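DyP2 (Amycolatopsis sp. ATCC 39116, PDB 4G2C) probably oxidises dyes as a multifunctional haem peroxidase of a lignin-reactive bacterium, and also carries a bound manganese(II) ion. Local coordinates at residues A[69-74]-A[162-167]; A[158-163]-A[197-202]. One frame throughout, in Å; residues are numbered along the deposited sequence.

Contact 1 (A[69-74]-A[162-167])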
loop_
_atom_site.group_PDB
_atom_site.type_symbol
_atom_site.label_atom_id
_atom_site.label_comp_id
_atom_site.label_asym_id
_atom_site.label_seq_id
_atom_site.Cartn_x
_atom_site.Cartn_y
_atom_site.Cartn_z
ATOM N N VAL A 69 -0.779 14.224 6.632
ATOM C CA VAL A 69 -1.998 13.966 5.862
ATOM C C VAL A 69 -3.089 14.916 6.334
ATOM O O VAL A 69 -3.354 15.000 7.532
ATOM C CB VAL A 69 -2.532 12.534 6.088
ATOM C CG1 VAL A 69 -3.717 12.266 5.193
ATOM C CG2 VAL A 69 -1.435 11.483 5.866
ATOM N N LEU A 70 -3.725 15.615 5.396
ATOM C CA LEU A 70 -4.765 16.589 5.717
ATOM C C LEU A 70 -6.041 16.269 4.955
ATOM O O LEU A 70 -6.044 16.248 3.730
ATOM C CB LEU A 70 -4.297 18.002 5.374
ATOM C CG LEU A 70 -3.094 18.577 6.137
ATOM C CD1 LEU A 70 -2.743 19.955 5.589
ATOM C CD2 LEU A 70 -3.363 18.648 7.643
ATOM N N PHE A 71 -7.117 15.991 5.681
ATOM C CA PHE A 71 -8.421 15.793 5.066
ATOM C C PHE A 71 -9.202 17.093 5.132
ATOM O O PHE A 71 -9.259 17.735 6.178
ATOM C CB PHE A 71 -9.178 14.668 5.761
ATOM C CG PHE A 71 -8.417 13.374 5.794
ATOM C CD1 PHE A 71 -8.145 12.683 4.615
ATOM C CD2 PHE A 71 -7.958 12.857 6.990
ATOM C CE1 PHE A 71 -7.438 11.496 4.635
ATOM C CE2 PHE A 71 -7.235 11.675 7.016
ATOM C CZ PHE A 71 -6.976 10.990 5.838
ATOM N N LEU A 72 -9.784 17.490 4.008
ATOM C CA LEU A 72 -10.401 18.810 3.893
ATOM C C LEU A 72 -11.905 18.712 3.675
ATOM O O LEU A 72 -12.410 17.682 3.207
ATOM C CB LEU A 72 -9.780 19.570 2.729
ATOM C CG LEU A 72 -8.252 19.666 2.689
ATOM C CD1 LEU A 72 -7.809 20.494 1.496
ATOM C CD2 LEU A 72 -7.677 20.226 3.991
ATOM N N GLY A 73 -12.608 19.794 4.016
ATOM C CA GLY A 73 -14.022 19.963 3.697
ATOM C C GLY A 73 -14.204 21.263 2.922
ATOM O O GLY A 73 -13.613 22.271 3.278
ATOM N N PHE A 74 -14.997 21.234 1.855
ATOM C CA PHE A 74 -15.238 22.413 1.038
ATOM C C PHE A 74 -16.513 23.143 1.466
ATOM O O PHE A 74 -17.626 22.666 1.219
ATOM C CB PHE A 74 -15.345 22.029 -0.449
ATOM C CG PHE A 74 -14.067 21.483 -1.038
ATOM C CD1 PHE A 74 -12.841 21.717 -0.419
ATOM C CD2 PHE A 74 -14.091 20.738 -2.214
ATOM C CE1 PHE A 74 -11.654 21.220 -0.959
ATOM C CE2 PHE A 74 -12.922 20.235 -2.765
ATOM C CZ PHE A 74 -11.693 20.475 -2.138
ATOM N N GLN A 162 -16.903 11.959 9.173
ATOM C CA GLN A 162 -17.321 13.222 8.553
ATOM C C GLN A 162 -17.250 13.133 7.040
ATOM O O GLN A 162 -16.581 12.260 6.496
ATOM C CB GLN A 162 -16.426 14.375 9.019
ATOM C CG GLN A 162 -16.114 14.351 10.506
ATOM C CD GLN A 162 -17.374 14.437 11.353
ATOM O OE1 GLN A 162 -18.137 15.402 11.247
ATOM N NE2 GLN A 162 -17.606 13.422 12.184
ATOM N N THR A 163 -17.928 14.042 6.354
ATOM C CA THR A 163 -17.862 14.066 4.898
ATOM C C THR A 163 -16.584 14.747 4.441
ATOM O O THR A 163 -16.329 15.906 4.758
ATOM C CB THR A 163 -19.098 14.719 4.260
ATOM O OG1 THR A 163 -20.220 13.841 4.427
ATOM C CG2 THR A 163 -18.874 14.951 2.752
ATOM N N ILE A 164 -15.775 13.998 3.705
ATOM C CA ILE A 164 -14.462 14.457 3.277
ATOM C C ILE A 164 -14.480 14.786 1.796
ATOM O O ILE A 164 -14.998 14.017 0.978
ATOM C CB ILE A 164 -13.413 13.379 3.551
ATOM C CG1 ILE A 164 -13.331 13.112 5.057
ATOM C CG2 ILE A 164 -12.053 13.766 2.959
ATOM C CD1 ILE A 164 -12.472 11.926 5.414
ATOM N N ASP A 165 -13.904 15.933 1.457
ATOM C CA ASP A 165 -13.873 16.376 0.079
ATOM C C ASP A 165 -12.501 16.184 -0.561
ATOM O O ASP A 165 -12.398 15.918 -1.762
ATOM C CB ASP A 165 -14.330 17.830 -0.016
ATOM C CG ASP A 165 -15.816 17.981 0.282
ATOM O OD1 ASP A 165 -16.604 17.226 -0.324
ATOM O OD2 ASP A 165 -16.189 18.829 1.128
ATOM N N ALA A 166 -11.450 16.288 0.240
ATOM C CA ALA A 166 -10.116 16.278 -0.326
ATOM C C ALA A 166 -9.041 15.772 0.637
ATOM O O ALA A 166 -9.174 15.870 1.860
ATOM C CB ALA A 166 -9.762 17.675 -0.847
ATOM N N VAL A 167 -7.963 15.232 0.086
ATOM C CA VAL A 167 -6.823 14.903 0.928
ATOM C C VAL A 167 -5.575 15.601 0.423
ATOM O O VAL A 167 -5.367 15.740 -0.786
ATOM C CB VAL A 167 -6.576 13.388 1.010
ATOM C CG1 VAL A 167 -6.220 12.828 -0.374
ATOM C CG2 VAL A 167 -5.475 13.094 2.016
#
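L72 is paired across two antiparallel strands with A166, and its carbonyl is also held by D165. L72 N donates to A166 O at 2.8 Å, while L72 O accepts a firm bond from D165 N (2.9 Å) and a weak one from A166 N (3.4 Å). Two successive amides on one carbonyl make this a classic beta bulge, placed where strand 166-172 starts alongside strand 66-74 in the sheet of the DyP alpha+beta barrel domain. The bulge sends D165 toward the end of strand 66-74, and this is the tight part of the contact. Its CG, anti to the carbonyl carbon (chi1 -69°), swings D165 OD2 to F74 N, 2.8 Å away in an almost straight bond (178°) met on the anti side of the carboxylate; OD1 is occupied by H122. The course of the D165 backbone sets CB over one face of the F74 ring in a CH-pi contact, with the carboxylate turned only 18° from the ring plane. F74 CZ reaches A166 CB at 3.6 Å. A serine in place of F74 would probably leave D165 CB and A166 CB without their ring partner and open a gap beside T126 and L127 of helix 121-127. On the other face of the sheet, V167 CG2 touches both V69 CG1 (3.7 Å) and F71 CE1 (3.6 Å), and F482 of strand 474-484 packs on F71, I164 and V167. Before I164 the fit is much looser: exposed T163 leans on H122 instead, and T163 CG2 stays 7.0 Å from L72 O.

Contact 2 (A[158-163]-A[197-202])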
loop_
_atom_site.group_PDB
_atom_site.type_symbol
_atom_site.label_atom_id
_atom_site.label_comp_id
_atom_site.label_asym_id
_atom_site.label_seq_id
_atom_site.Cartn_x
_atom_site.Cartn_y
_atom_site.Cartn_z
ATOM N N GLY A 158 -13.503 9.652 14.813
ATOM C CA GLY A 158 -14.429 10.734 14.532
ATOM C C GLY A 158 -14.265 11.415 13.188
ATOM O O GLY A 158 -15.242 11.591 12.460
ATOM N N HIS A 159 -13.037 11.799 12.844
ATOM C CA HIS A 159 -12.819 12.516 11.586
ATOM C C HIS A 159 -13.154 11.715 10.317
ATOM O O HIS A 159 -13.499 12.308 9.300
ATOM C CB HIS A 159 -11.420 13.154 11.517
ATOM C CG HIS A 159 -10.293 12.210 11.813
ATOM N ND1 HIS A 159 -10.193 11.513 13.002
ATOM C CD2 HIS A 159 -9.204 11.866 11.082
ATOM C CE1 HIS A 159 -9.096 10.774 12.985
ATOM N NE2 HIS A 159 -8.475 10.974 11.833
ATOM N N TYR A 160 -13.098 10.383 10.390
ATOM C CA TYR A 160 -13.458 9.531 9.248
ATOM C C TYR A 160 -14.968 9.337 9.109
ATOM O O TYR A 160 -15.447 8.813 8.097
ATOM C CB TYR A 160 -12.726 8.175 9.291
ATOM C CG TYR A 160 -11.216 8.330 9.222
ATOM C CD1 TYR A 160 -10.595 8.720 8.044
ATOM C CD2 TYR A 160 -10.417 8.118 10.334
ATOM C CE1 TYR A 160 -9.211 8.887 7.974
ATOM C CE2 TYR A 160 -9.026 8.275 10.271
ATOM C CZ TYR A 160 -8.437 8.669 9.088
ATOM O OH TYR A 160 -7.070 8.841 9.005
ATOM N N GLN A 161 -15.719 9.781 10.117
ATOM C CA GLN A 161 -17.179 9.707 10.060
ATOM C C GLN A 161 -17.741 10.937 9.347
ATOM O O GLN A 161 -18.907 10.955 8.961
ATOM C CB GLN A 161 -17.777 9.585 11.467
ATOM C CG GLN A 161 -17.355 8.326 12.248
ATOM C CD GLN A 161 -18.314 7.976 13.387
ATOM O OE1 GLN A 161 -19.520 8.198 13.285
ATOM N NE2 GLN A 161 -17.782 7.428 14.467
ATOM N N GLN A 162 -16.903 11.959 9.173
ATOM C CA GLN A 162 -17.321 13.222 8.553
ATOM C C GLN A 162 -17.250 13.133 7.040
ATOM O O GLN A 162 -16.581 12.260 6.496
ATOM C CB GLN A 162 -16.426 14.375 9.019
ATOM C CG GLN A 162 -16.114 14.351 10.506
ATOM C CD GLN A 162 -17.374 14.437 11.353
ATOM O OE1 GLN A 162 -18.137 15.402 11.247
ATOM N NE2 GLN A 162 -17.606 13.422 12.184
ATOM N N THR A 163 -17.928 14.042 6.354
ATOM C CA THR A 163 -17.862 14.066 4.898
ATOM C C THR A 163 -16.584 14.747 4.441
ATOM O O THR A 163 -16.329 15.906 4.758
ATOM C CB THR A 163 -19.098 14.719 4.260
ATOM O OG1 THR A 163 -20.220 13.841 4.427
ATOM C CG2 THR A 163 -18.874 14.951 2.752
ATOM N N GLY A 197 -9.646 16.705 9.531
ATOM C CA GLY A 197 -8.823 15.654 10.107
ATOM C C GLY A 197 -7.394 15.698 9.623
ATOM O O GLY A 197 -7.118 16.203 8.536
ATOM N N GLU A 198 -6.484 15.159 10.431
ATOM C CA GLU A 198 -5.067 15.127 10.089
ATOM C C GLU A 198 -4.427 13.840 10.603
ATOM O O GLU A 198 -4.879 13.283 11.594
ATOM C CB GLU A 198 -4.357 16.344 10.686
ATOM C CG GLU A 198 -2.843 16.325 10.552
ATOM C CD GLU A 198 -2.189 17.678 10.866
ATOM O OE1 GLU A 198 -2.908 18.642 11.214
ATOM O OE2 GLU A 198 -0.945 17.768 10.768
ATOM N N GLU A 199 -3.394 13.357 9.915
ATOM C CA GLU A 199 -2.604 12.226 10.404
ATOM C C GLU A 199 -1.131 12.527 10.139
ATOM O O GLU A 199 -0.801 13.319 9.255
ATOM C CB GLU A 199 -2.992 10.903 9.703
ATOM C CG GLU A 199 -4.483 10.536 9.736
ATOM C CD GLU A 199 -4.943 9.959 11.069
ATOM O OE1 GLU A 199 -4.081 9.699 11.938
ATOM O OE2 GLU A 199 -6.174 9.768 11.249
ATOM N N SER A 200 -0.248 11.895 10.900
ATOM C CA SER A 200 1.184 12.031 10.659
ATOM C C SER A 200 1.807 10.652 10.459
ATOM O O SER A 200 1.589 9.730 11.251
ATOM C CB SER A 200 1.873 12.775 11.811
ATOM O OG SER A 200 1.181 13.989 12.123
ATOM N N GLY A 201 2.568 10.515 9.380
ATOM C CA GLY A 201 3.288 9.290 9.114
ATOM C C GLY A 201 4.745 9.430 9.520
ATOM O O GLY A 201 5.377 10.466 9.314
ATOM N N LEU A 202 5.281 8.375 10.110
ATOM C CA LEU A 202 6.681 8.355 10.510
ATOM C C LEU A 202 7.256 7.030 10.046
ATOM O O LEU A 202 6.821 5.963 10.505
ATOM C CB LEU A 202 6.809 8.491 12.029
ATOM C CG LEU A 202 8.228 8.376 12.588
ATOM C CD1 LEU A 202 9.054 9.620 12.243
ATOM C CD2 LEU A 202 8.219 8.097 14.099
#
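H159 and Y160, consecutive in the turn that precedes strand 166-172, both end on the carboxylate of E199 in strand 193-205. The H159 side chain leaves the backbone with CG between the backbone N and the carbonyl carbon (chi1 52°), which lays the ring along the strand, from G197 toward E199. Its CB rests 3.9 Å from G197 CA, CG lies near that same atom, and CD2 passes the same CA at 3.9 Å; a CB on G197 would clash with H159 CD2, so the glycine makes room for the ring. One ring face lies against CD2 of Y160. At the tip, H159 NE2 donates to E199 OE2 at 2.7 Å in a nearly straight bond (174°) that lies in the imidazole plane, and CE1 flanks the same oxygen beside NE2. Y160 OH donates to E199 OE2 as well, at 2.6 Å. The tyrosine ring and the carboxylate are almost parallel, 6° apart, and the two donors arrive from opposite faces of the carboxylate. Y160 also packs against F273, about 13 Å from the haem at its nearest approach. E199 OE1 forms a salt bridge with K275 of strand 267-278, so the carboxylate links the turn, its own sheet and the second sheet. Two donors on one oxygen and a lysine on the other would probably favour an ionised E199 within this buried setting.

Following the chain from the N terminus, strand 66-74 comes first, and contact 1 closes an excursion of 87 residues, about half of it helical, when 162-167 returns beside it. The turn at 158-163 has already opened the second loop, which contact 2 closes 33 residues later at 197-202, after helix 175-188. The two loops therefore cross, sharing Q162 and T163. Strand 66-74 lies between 166-172 and 193-205 in the sheet: V69 N meets E199 O and F71 N meets G197 O in probable hydrogen bonds. F71 of contact 1 also packs against Y160 of contact 2, where both contacts approach the second sheet.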